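Local coordinates for GH62 hydrolase (Scytalidium thermophilum, PDB 4PVA), which probably cleaves alpha-L-arabinofuranosyl side groups from arabinoxylan, as a family 62 glycoside hydrolase of a thermophilic fungus that degrades lignocellulose, at residues 32-37 / 334-339; 86-91 / 132-137; 122-127 / 140-145; 240-245 / 254-259. All coordinates share one frame; numbering follows the deposited sequence.

Contact 1 of 4, residues 32-37 / 334-339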
# COMPACT_ATOMS: atom_id res chain seq x y z
N LEU A 32 6.47 -10.95 12.06
CA LEU A 32 7.33 -11.69 11.17
C LEU A 32 8.62 -10.98 10.77
O LEU A 32 9.61 -11.67 10.42
CB LEU A 32 6.60 -12.01 9.87
CG LEU A 32 5.36 -12.88 9.96
CD1 LEU A 32 4.74 -13.04 8.57
CD2 LEU A 32 5.66 -14.23 10.55
N VAL A 33 8.63 -9.66 10.77
CA VAL A 33 9.81 -8.90 10.35
C VAL A 33 10.07 -7.74 11.30
O VAL A 33 9.19 -6.90 11.50
CB VAL A 33 9.72 -8.39 8.91
CG1 VAL A 33 11.03 -7.70 8.51
CG2 VAL A 33 9.43 -9.51 7.94
N PHE A 34 11.27 -7.77 11.89
CA PHE A 34 11.75 -6.80 12.85
C PHE A 34 12.87 -5.97 12.21
O PHE A 34 13.53 -6.40 11.28
CB PHE A 34 12.36 -7.51 14.09
CG PHE A 34 11.36 -8.17 14.97
CD1 PHE A 34 10.67 -9.32 14.56
CD2 PHE A 34 11.09 -7.66 16.23
CE1 PHE A 34 9.76 -9.94 15.40
CE2 PHE A 34 10.17 -8.27 17.06
CZ PHE A 34 9.49 -9.38 16.64
N PRO A 35 13.13 -4.77 12.75
CA PRO A 35 14.35 -4.08 12.38
C PRO A 35 15.58 -4.92 12.72
O PRO A 35 15.56 -5.71 13.67
CB PRO A 35 14.34 -2.86 13.28
CG PRO A 35 13.00 -2.71 13.78
CD PRO A 35 12.38 -4.06 13.78
N LYS A 36 16.65 -4.71 11.97
CA LYS A 36 17.89 -5.40 12.25
C LYS A 36 18.55 -4.74 13.45
O LYS A 36 18.35 -3.56 13.74
CB LYS A 36 18.82 -5.35 11.05
CG LYS A 36 18.27 -5.93 9.77
CD LYS A 36 17.84 -7.38 9.94
CE LYS A 36 17.33 -7.95 8.64
NZ LYS A 36 16.76 -9.32 8.78
N ASN A 37 19.35 -5.51 14.16
CA ASN A 37 20.21 -4.95 15.18
C ASN A 37 21.49 -4.55 14.45
O ASN A 37 22.46 -5.29 14.41
CB ASN A 37 20.46 -5.98 16.28
CG ASN A 37 21.32 -5.44 17.41
OD1 ASN A 37 21.70 -4.26 17.43
ND2 ASN A 37 21.63 -6.31 18.37
N PRO A 334 7.63 1.04 17.53
CA PRO A 334 8.24 -0.24 17.15
C PRO A 334 7.30 -1.09 16.26
O PRO A 334 6.88 -2.19 16.60
CB PRO A 334 8.49 -0.90 18.50
CG PRO A 334 7.40 -0.38 19.36
CD PRO A 334 7.22 1.05 18.93
N TRP A 335 7.01 -0.58 15.08
CA TRP A 335 6.23 -1.32 14.09
C TRP A 335 6.99 -2.55 13.63
O TRP A 335 8.22 -2.52 13.47
CB TRP A 335 5.89 -0.46 12.87
CG TRP A 335 5.05 0.73 13.12
CD1 TRP A 335 5.48 2.02 13.27
CD2 TRP A 335 3.61 0.79 13.19
NE1 TRP A 335 4.40 2.87 13.47
CE2 TRP A 335 3.25 2.13 13.40
CE3 TRP A 335 2.59 -0.17 13.11
CZ2 TRP A 335 1.92 2.55 13.51
CZ3 TRP A 335 1.28 0.25 13.23
CH2 TRP A 335 0.96 1.59 13.43
N ARG A 336 6.25 -3.63 13.43
CA ARG A 336 6.77 -4.84 12.85
C ARG A 336 5.82 -5.27 11.73
O ARG A 336 4.65 -4.90 11.75
CB ARG A 336 6.83 -5.98 13.90
CG ARG A 336 7.32 -5.58 15.31
CD ARG A 336 8.74 -5.33 15.20
NE ARG A 336 9.37 -4.93 16.47
CZ ARG A 336 10.00 -3.78 16.63
NH1 ARG A 336 10.01 -2.87 15.68
NH2 ARG A 336 10.68 -3.58 17.78
N LEU A 337 6.29 -6.04 10.76
CA LEU A 337 5.40 -6.61 9.74
C LEU A 337 4.80 -7.93 10.19
O LEU A 337 5.49 -8.75 10.79
CB LEU A 337 6.11 -6.86 8.42
CG LEU A 337 6.90 -5.68 7.86
CD1 LEU A 337 7.51 -6.06 6.53
CD2 LEU A 337 6.02 -4.44 7.72
N GLY A 338 3.52 -8.10 9.90
CA GLY A 338 2.86 -9.38 10.11
C GLY A 338 2.01 -9.71 8.91
O GLY A 338 1.93 -8.95 7.96
N LEU A 339 1.34 -10.88 8.99
CA LEU A 339 0.52 -11.41 7.91
C LEU A 339 -0.87 -11.79 8.40
O LEU A 339 -0.98 -12.48 9.42
CB LEU A 339 1.19 -12.67 7.36
CG LEU A 339 0.44 -13.46 6.32
CD1 LEU A 339 0.32 -12.80 4.99
CD2 LEU A 339 1.07 -14.82 6.12
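L32 and V33 both donate their backbone N-H groups to a single acceptor, the carbonyl of L337. The L32 N to L337 O bond is short, 2.7 Å, and comes in nearly end-on to the carbonyl (C=O...N angle 166°), while V33 N reaches L337 O at 3.3 Å, tilted away from the carbonyl plane. In return L337 N donates to V33 O at 3.1 Å, meeting a lone pair in the carbonyl plane. Next to this doubly gripped oxygen lies the tight part of the contact. The V33 and L337 side chains run side by side, pointing the same way, with V33 CB 4.0 Å from L337 CB, and F74 lies against both. On the L32 side, L32 CD1 meets L339 CB at 3.8 Å.

The end formed by F34, P35 and R336 is more open to solvent, although its groups still meet closely. The R336 chain bends at its second torsion (chi2 -72°), which carries CD over the face of the F34 ring, 3.9 Å from the centroid in a CH-pi contact. The guanidinium then passes beneath P35, whose CD lies over one of its faces, 3.3 Å from R336 NH1. That same NH1 binds W335 O at 2.9 Å and also A43 O, which fixes the rotation of the group. Two successive residues facing one across an antiparallel pair make a classic beta bulge, with L32 and V33 on the bulged side, set against L337 of the C-terminal strand 336-341, which pairs with strand 26-28 in a sheet that closes the five-bladed beta-propeller known for family 62.

Contact 2 of 4, residues 86-91 / 132-137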
# COMPACT_ATOMS: atom_id res chain seq x y z
N PRO A 86 18.23 -11.09 4.74
CA PRO A 86 19.04 -9.87 4.74
C PRO A 86 18.29 -8.71 4.10
O PRO A 86 17.58 -8.92 3.12
CB PRO A 86 20.25 -10.23 3.86
CG PRO A 86 19.80 -11.43 3.08
CD PRO A 86 18.79 -12.16 3.89
N PHE A 87 18.47 -7.51 4.63
CA PHE A 87 17.88 -6.34 4.03
C PHE A 87 18.85 -5.74 3.02
O PHE A 87 20.05 -5.63 3.30
CB PHE A 87 17.59 -5.26 5.07
CG PHE A 87 16.42 -5.53 5.97
CD1 PHE A 87 15.52 -6.59 5.77
CD2 PHE A 87 16.19 -4.68 7.04
CE1 PHE A 87 14.44 -6.78 6.63
CE2 PHE A 87 15.13 -4.88 7.90
CZ PHE A 87 14.25 -5.92 7.69
N TYR A 88 18.35 -5.39 1.85
CA TYR A 88 19.06 -4.46 0.99
C TYR A 88 18.52 -3.07 1.27
O TYR A 88 17.36 -2.77 0.95
CB TYR A 88 18.93 -4.81 -0.49
CG TYR A 88 19.82 -3.94 -1.35
CD1 TYR A 88 19.43 -2.66 -1.74
CD2 TYR A 88 21.09 -4.38 -1.74
CE1 TYR A 88 20.25 -1.87 -2.51
CE2 TYR A 88 21.92 -3.58 -2.51
CZ TYR A 88 21.50 -2.33 -2.88
OH TYR A 88 22.30 -1.51 -3.65
N TYR A 89 19.32 -2.20 1.88
CA TYR A 89 18.95 -0.82 2.14
C TYR A 89 19.04 -0.03 0.85
O TYR A 89 20.11 0.14 0.25
CB TYR A 89 19.83 -0.25 3.24
CG TYR A 89 19.58 -0.88 4.59
CD1 TYR A 89 18.53 -0.46 5.38
CD2 TYR A 89 20.39 -1.88 5.09
CE1 TYR A 89 18.29 -0.99 6.61
CE2 TYR A 89 20.17 -2.43 6.34
CZ TYR A 89 19.11 -1.97 7.10
OH TYR A 89 18.87 -2.51 8.34
N LEU A 90 17.89 0.44 0.38
CA LEU A 90 17.79 0.96 -0.96
C LEU A 90 18.50 2.31 -1.17
O LEU A 90 18.70 2.71 -2.31
CB LEU A 90 16.32 1.05 -1.36
CG LEU A 90 15.73 -0.33 -1.67
CD1 LEU A 90 14.22 -0.31 -1.66
CD2 LEU A 90 16.16 -0.85 -3.02
N ASP A 91 18.90 2.96 -0.09
CA ASP A 91 19.80 4.13 -0.20
C ASP A 91 21.17 3.81 -0.80
O ASP A 91 21.87 4.75 -1.17
CB ASP A 91 19.90 4.92 1.11
CG ASP A 91 20.39 4.09 2.27
OD1 ASP A 91 21.16 3.14 2.09
OD2 ASP A 91 19.96 4.40 3.40
N ASN A 132 14.96 -8.91 -8.79
CA ASN A 132 15.98 -9.59 -8.00
C ASN A 132 17.28 -8.79 -7.84
O ASN A 132 18.19 -9.24 -7.12
CB ASN A 132 16.33 -10.92 -8.66
CG ASN A 132 15.18 -11.90 -8.61
OD1 ASN A 132 14.89 -12.46 -7.56
ND2 ASN A 132 14.53 -12.12 -9.75
N ASP A 133 17.39 -7.64 -8.52
CA ASP A 133 18.60 -6.83 -8.51
C ASP A 133 18.35 -5.47 -7.85
O ASP A 133 18.22 -4.45 -8.52
CB ASP A 133 19.07 -6.58 -9.95
CG ASP A 133 19.32 -7.86 -10.73
OD1 ASP A 133 19.51 -8.94 -10.12
OD2 ASP A 133 19.32 -7.77 -11.99
N PRO A 134 18.29 -5.44 -6.51
CA PRO A 134 17.88 -4.22 -5.82
C PRO A 134 18.84 -3.05 -5.96
O PRO A 134 18.46 -1.91 -5.74
CB PRO A 134 17.77 -4.67 -4.36
CG PRO A 134 18.64 -5.89 -4.26
CD PRO A 134 18.45 -6.57 -5.57
N SER A 135 20.09 -3.29 -6.33
CA SER A 135 21.08 -2.23 -6.46
C SER A 135 20.79 -1.35 -7.67
O SER A 135 21.41 -0.30 -7.80
CB SER A 135 22.51 -2.83 -6.56
OG SER A 135 22.66 -3.47 -7.81
N LYS A 136 19.88 -1.76 -8.57
CA LYS A 136 19.62 -1.05 -9.82
C LYS A 136 18.42 -0.09 -9.80
O LYS A 136 18.16 0.54 -10.81
CB LYS A 136 19.47 -2.03 -10.98
CG LYS A 136 20.68 -2.94 -11.16
CD LYS A 136 22.00 -2.17 -11.23
CE LYS A 136 23.23 -3.08 -11.28
NZ LYS A 136 24.35 -2.52 -10.46
N TRP A 137 17.71 0.01 -8.69
CA TRP A 137 16.56 0.91 -8.64
C TRP A 137 17.00 2.36 -8.89
O TRP A 137 17.92 2.88 -8.25
CB TRP A 137 15.85 0.78 -7.30
CG TRP A 137 15.01 -0.47 -7.21
CD1 TRP A 137 15.32 -1.62 -6.55
CD2 TRP A 137 13.73 -0.68 -7.82
NE1 TRP A 137 14.32 -2.54 -6.72
CE2 TRP A 137 13.34 -1.99 -7.49
CE3 TRP A 137 12.89 0.09 -8.63
CZ2 TRP A 137 12.15 -2.53 -7.94
CZ3 TRP A 137 11.70 -0.46 -9.07
CH2 TRP A 137 11.34 -1.75 -8.70
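Y88 lays one face of its ring over the pyrrolidine of P134. CG of Y88 is 3.7 Å from CG of P134, and P134 CB sits 4.0 Å from the ring centroid, 25° off the normal, as a CH-pi contact. With its CG anti to the backbone N (chi1 -173°), the tyrosine extends straight at the 3-10 turn 134-136, and its hydroxyl arrives over S135, with OH 3.1 Å from S135 CA. The turn itself is closed by K136 N binding D133 O. Beside the tyrosine, L90 reaches in with a single methyl: CD2 meets W137 CD1 at 3.7 Å and lies equally near P134 O, while F60 packs against both L90 and W137. The contact thus rests on apolar packing around the proline. A serine in place of Y88 would probably cost P134 the ring that lies across it, leaving Y73 as its aromatic neighbour, and open a gap above S135. Strand 88-89 is an edge strand of the antiparallel sheet that starts at 44-53, and segment 132-137 belongs to the loop joining strands 123-128 and 141-142 of the following sheet, so this is packing between successive blades of a beta-propeller.

Contact 3 of 4, residues 122-127 / 140-145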
# COMPACT_ATOMS: atom_id res chain seq x y z
N ASN A 122 6.79 14.33 -2.96
CA ASN A 122 5.87 14.33 -4.10
C ASN A 122 5.56 12.88 -4.34
O ASN A 122 6.11 11.99 -3.69
CB ASN A 122 6.64 14.94 -5.33
CG ASN A 122 5.79 15.33 -6.59
OD1 ASN A 122 4.72 14.82 -6.91
ND2 ASN A 122 6.36 16.31 -7.37
N ALA A 123 4.70 12.63 -5.30
CA ALA A 123 4.46 11.29 -5.81
C ALA A 123 5.59 10.88 -6.72
O ALA A 123 5.83 11.55 -7.73
CB ALA A 123 3.12 11.26 -6.55
N ALA A 124 6.32 9.84 -6.37
CA ALA A 124 7.54 9.49 -7.04
C ALA A 124 7.53 8.05 -7.52
O ALA A 124 6.72 7.23 -7.08
CB ALA A 124 8.72 9.72 -6.12
N TYR A 125 8.43 7.74 -8.44
CA TYR A 125 8.62 6.38 -8.89
C TYR A 125 10.09 6.13 -9.23
O TYR A 125 10.84 7.08 -9.62
CB TYR A 125 7.73 6.02 -10.08
CG TYR A 125 8.03 6.81 -11.33
CD1 TYR A 125 7.49 8.07 -11.53
CD2 TYR A 125 8.91 6.29 -12.30
CE1 TYR A 125 7.81 8.81 -12.66
CE2 TYR A 125 9.24 7.02 -13.43
CZ TYR A 125 8.67 8.26 -13.59
OH TYR A 125 8.97 9.05 -14.70
N SER A 126 10.48 4.87 -9.08
CA SER A 126 11.76 4.37 -9.58
C SER A 126 11.42 3.15 -10.44
O SER A 126 10.32 2.56 -10.30
CB SER A 126 12.68 3.99 -8.42
OG SER A 126 13.07 5.11 -7.66
N THR A 127 12.36 2.73 -11.30
CA THR A 127 12.20 1.58 -12.14
C THR A 127 13.39 0.62 -12.06
O THR A 127 14.46 0.98 -11.57
CB THR A 127 11.98 1.93 -13.62
OG1 THR A 127 13.13 2.63 -14.12
CG2 THR A 127 10.77 2.81 -13.80
N PRO A 140 14.76 8.82 -7.79
CA PRO A 140 13.34 9.13 -8.03
C PRO A 140 13.06 10.12 -9.15
O PRO A 140 13.81 11.08 -9.36
CB PRO A 140 12.87 9.76 -6.72
CG PRO A 140 14.03 9.79 -5.80
CD PRO A 140 15.21 9.16 -6.44
N GLU A 141 11.96 9.88 -9.85
CA GLU A 141 11.34 10.87 -10.73
C GLU A 141 9.90 11.03 -10.31
O GLU A 141 9.30 10.10 -9.80
CB GLU A 141 11.42 10.42 -12.18
CG GLU A 141 12.78 10.70 -12.80
CD GLU A 141 12.97 12.18 -13.05
OE1 GLU A 141 12.39 12.66 -14.03
OE2 GLU A 141 13.62 12.87 -12.26
N VAL A 142 9.33 12.21 -10.51
CA VAL A 142 8.02 12.54 -9.94
C VAL A 142 6.91 12.51 -10.98
O VAL A 142 7.13 12.75 -12.18
CB VAL A 142 8.04 13.87 -9.18
CG1 VAL A 142 9.04 13.76 -8.04
CG2 VAL A 142 8.32 15.05 -10.09
N PHE A 143 5.71 12.17 -10.53
CA PHE A 143 4.53 12.17 -11.39
C PHE A 143 4.01 13.57 -11.69
O PHE A 143 3.27 13.72 -12.66
CB PHE A 143 3.39 11.31 -10.79
CG PHE A 143 3.64 9.84 -10.85
CD1 PHE A 143 3.45 9.14 -12.01
CD2 PHE A 143 4.01 9.11 -9.70
CE1 PHE A 143 3.62 7.79 -12.08
CE2 PHE A 143 4.21 7.76 -9.77
CZ PHE A 143 4.01 7.09 -10.95
N TYR A 144 4.27 14.53 -10.81
CA TYR A 144 3.79 15.90 -10.94
C TYR A 144 5.00 16.81 -11.05
O TYR A 144 5.52 17.26 -10.05
CB TYR A 144 2.90 16.30 -9.77
CG TYR A 144 1.68 15.39 -9.58
CD1 TYR A 144 0.49 15.62 -10.27
CD2 TYR A 144 1.72 14.32 -8.69
CE1 TYR A 144 -0.62 14.83 -10.06
CE2 TYR A 144 0.61 13.51 -8.48
CZ TYR A 144 -0.55 13.80 -9.16
OH TYR A 144 -1.68 13.03 -8.89
N PRO A 145 5.48 17.04 -12.29
CA PRO A 145 6.76 17.76 -12.49
C PRO A 145 6.82 19.15 -11.86
O PRO A 145 7.92 19.61 -11.51
CB PRO A 145 6.87 17.84 -14.00
CG PRO A 145 6.07 16.73 -14.52
CD PRO A 145 4.91 16.60 -13.57
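Y125 has the largest area buried by the contact and is tied by its backbone to E141: Y125 N donates to E141 O at 2.9 Å, and E141 N returns a bond to Y125 O at 3.0 Å. Its ring, set by chi1 of 64° with CG between the backbone N and carbonyl carbon, turns back across the partner strand. There the CB of E141 lies off-centre over the ring, and V142 O comes up to its edge. On the F143 side, Y125 CD1 sits above the phenylalanine face, 3.7 Å from F143 CZ; the two ring planes meet obliquely at 47°.

Y125 with E141 forms the hydrogen-bonded pair and A124 with V142 the non-hydrogen-bonded one of a short antiparallel strand pair, in which 141-142 is an edge strand of a four-stranded propeller blade. Beyond V142 the chain turns, but F143 N still binds A123 O at 2.9 Å, and the ring of F143 joins A123 and Y144 in packing on L181 of the next sheet.

N122 extends the grip past the last bridge. Its ND2 donates, nearly straight and within the amide plane, to Y144 O at 3.0 Å, while OD1 takes A123 N at 2.7 Å on an in-plane lone pair. Holding both ends fixes the amide's rotation. It lies almost in the plane of the Y144 ring (17° between them), with OD1 at the ring edge 3.5 Å from CD2 of Y144. V142 presses on the amide from across, its CB 3.5 Å from N122 ND2, and the Y144 hydroxyl at the far end of the ring bonds S193.

Contact 4 of 4, residues 240-245 / 254-259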
# COMPACT_ATOMS: atom_id res chain seq x y z
N LEU A 240 -11.79 -1.00 -3.12
CA LEU A 240 -11.06 0.10 -2.48
C LEU A 240 -10.92 -0.20 -0.99
O LEU A 240 -11.92 -0.48 -0.31
CB LEU A 240 -11.79 1.43 -2.65
CG LEU A 240 -11.26 2.61 -1.83
CD1 LEU A 240 -9.89 3.03 -2.25
CD2 LEU A 240 -12.26 3.76 -1.91
N LEU A 241 -9.69 -0.14 -0.50
CA LEU A 241 -9.38 -0.22 0.94
C LEU A 241 -8.81 1.12 1.38
O LEU A 241 -7.99 1.68 0.66
CB LEU A 241 -8.35 -1.29 1.21
CG LEU A 241 -8.63 -2.67 0.63
CD1 LEU A 241 -7.53 -3.62 1.01
CD2 LEU A 241 -9.99 -3.20 1.05
N VAL A 242 -9.23 1.62 2.53
CA VAL A 242 -8.65 2.84 3.11
C VAL A 242 -8.52 2.62 4.59
O VAL A 242 -9.41 2.10 5.24
CB VAL A 242 -9.49 4.13 2.82
CG1 VAL A 242 -8.82 5.36 3.44
CG2 VAL A 242 -9.72 4.35 1.33
N GLU A 243 -7.40 3.05 5.16
CA GLU A 243 -7.19 2.95 6.59
C GLU A 243 -7.94 4.03 7.34
O GLU A 243 -7.96 5.19 6.92
CB GLU A 243 -5.68 2.99 6.90
CG GLU A 243 -5.29 2.70 8.32
CD GLU A 243 -3.80 2.57 8.51
OE1 GLU A 243 -3.09 2.32 7.51
OE2 GLU A 243 -3.38 2.65 9.71
N ALA A 244 -8.51 3.61 8.45
CA ALA A 244 -9.17 4.46 9.39
C ALA A 244 -8.57 4.28 10.78
O ALA A 244 -7.99 3.25 11.11
CB ALA A 244 -10.68 4.21 9.42
N ILE A 245 -8.73 5.31 11.61
CA ILE A 245 -8.29 5.26 13.02
C ILE A 245 -9.54 5.28 13.87
O ILE A 245 -10.34 6.21 13.76
CB ILE A 245 -7.36 6.40 13.40
CG1 ILE A 245 -6.24 6.56 12.38
CG2 ILE A 245 -6.79 6.15 14.80
CD1 ILE A 245 -5.18 7.59 12.73
N ARG A 254 -11.28 0.06 6.10
CA ARG A 254 -12.60 0.15 5.50
C ARG A 254 -12.50 -0.29 4.05
O ARG A 254 -11.44 -0.21 3.43
CB ARG A 254 -13.10 1.58 5.58
CG ARG A 254 -13.28 2.12 7.00
CD ARG A 254 -13.75 3.57 7.02
NE ARG A 254 -15.10 3.73 6.55
CZ ARG A 254 -15.58 4.85 6.05
NH1 ARG A 254 -14.83 5.91 5.89
NH2 ARG A 254 -16.83 4.89 5.63
N SER A 255 -13.62 -0.76 3.52
CA SER A 255 -13.70 -1.20 2.14
C SER A 255 -14.95 -0.70 1.45
O SER A 255 -16.01 -0.52 2.07
CB SER A 255 -13.62 -2.71 2.04
OG SER A 255 -14.67 -3.37 2.80
N TRP A 256 -14.80 -0.52 0.13
CA TRP A 256 -15.83 -0.12 -0.80
C TRP A 256 -15.63 -0.92 -2.08
O TRP A 256 -14.55 -1.42 -2.35
CB TRP A 256 -15.73 1.38 -1.19
CG TRP A 256 -15.86 2.45 -0.12
CD1 TRP A 256 -16.90 3.35 -0.01
CD2 TRP A 256 -14.89 2.81 0.86
NE1 TRP A 256 -16.65 4.21 1.01
CE2 TRP A 256 -15.42 3.90 1.56
CE3 TRP A 256 -13.63 2.31 1.21
CZ2 TRP A 256 -14.72 4.51 2.61
CZ3 TRP A 256 -12.95 2.92 2.23
CH2 TRP A 256 -13.49 4.00 2.92
N THR A 257 -16.68 -0.95 -2.90
CA THR A 257 -16.57 -1.50 -4.25
C THR A 257 -17.12 -0.53 -5.27
O THR A 257 -17.87 0.39 -4.97
CB THR A 257 -17.29 -2.83 -4.41
OG1 THR A 257 -18.66 -2.63 -4.12
CG2 THR A 257 -16.70 -3.86 -3.47
N SER A 258 -16.71 -0.77 -6.51
CA SER A 258 -17.22 -0.03 -7.66
C SER A 258 -17.10 -0.84 -8.92
O SER A 258 -16.36 -1.81 -9.01
CB SER A 258 -16.45 1.28 -7.82
OG SER A 258 -17.04 2.05 -8.88
N ASP A 259 -17.83 -0.38 -9.94
CA ASP A 259 -17.76 -0.98 -11.26
C ASP A 259 -16.61 -0.46 -12.10
O ASP A 259 -16.36 -0.99 -13.15
CB ASP A 259 -19.12 -0.82 -11.99
CG ASP A 259 -19.54 0.64 -12.20
OD1 ASP A 259 -18.72 1.57 -12.05
OD2 ASP A 259 -20.73 0.86 -12.61
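Strands 238-245 and 251-258 form a beta hairpin, and the contact occupies its regular part, where L240 faces W256 and V242 faces R254 in antiparallel hydrogen-bonded pairs. L240 N binds W256 O at 2.9 Å and W256 N returns to L240 O, in the carbonyl plane; V242 N binds R254 O at 3.0 Å, and R254 N closes the second ring on V242 O. L240 O is also approached by S255 CA at 3.1 Å.

The side chains of L240, V242, R254 and W256 share one face of the sheet. With CG beside the backbone N (chi1 -61°), the indole swings back across the neighbouring strand. L240 CD2 lies over one face of the ring, 3.7 Å from W256 CE3, and V242 CG2 meets W256 CZ3 at 3.6 Å. These are the two middle strands of a propeller blade, lying between strands 222-229 and 266-267. The rim of the indole, at W256 CZ2, points at one face of the R254 guanidinium, over its centre; the group is also bound by a salt bridge to D270 and by A219 O. An alanine at W256 would probably strip L240 and V242 of their shared cover and leave one face of the R254 guanidinium without the indole rim that meets it.

On the other face, L241 CD2 touches S255 CB at 3.8 Å, and the S255 hydroxyl is bound by A269 O.

Overall arrangement
Contacts 1, 2 and 3 form a chain of touching neighbours. K36 from contact 1 makes a cation-pi pair with F87 of contact 2, K36 CE lying 3.6 Å from F87 CD1, and W137 of contact 2 rests on contact 3, with W137 CZ3 3.5 Å from S126 O. Contact 4 stands apart: its centre is about 31 Å from that of contact 2, on the opposite side of the chain's centre, and its nearest atoms come within about 6 Å of contact 1. Along the chain, contact 1 encloses the other three, consistent with propeller closure. Separate phosphate ions, probably from the crystallisation liquor, lie about 5 Å from the W335 side chain in contact 1 and about 4 Å from that of P140 in contact 3.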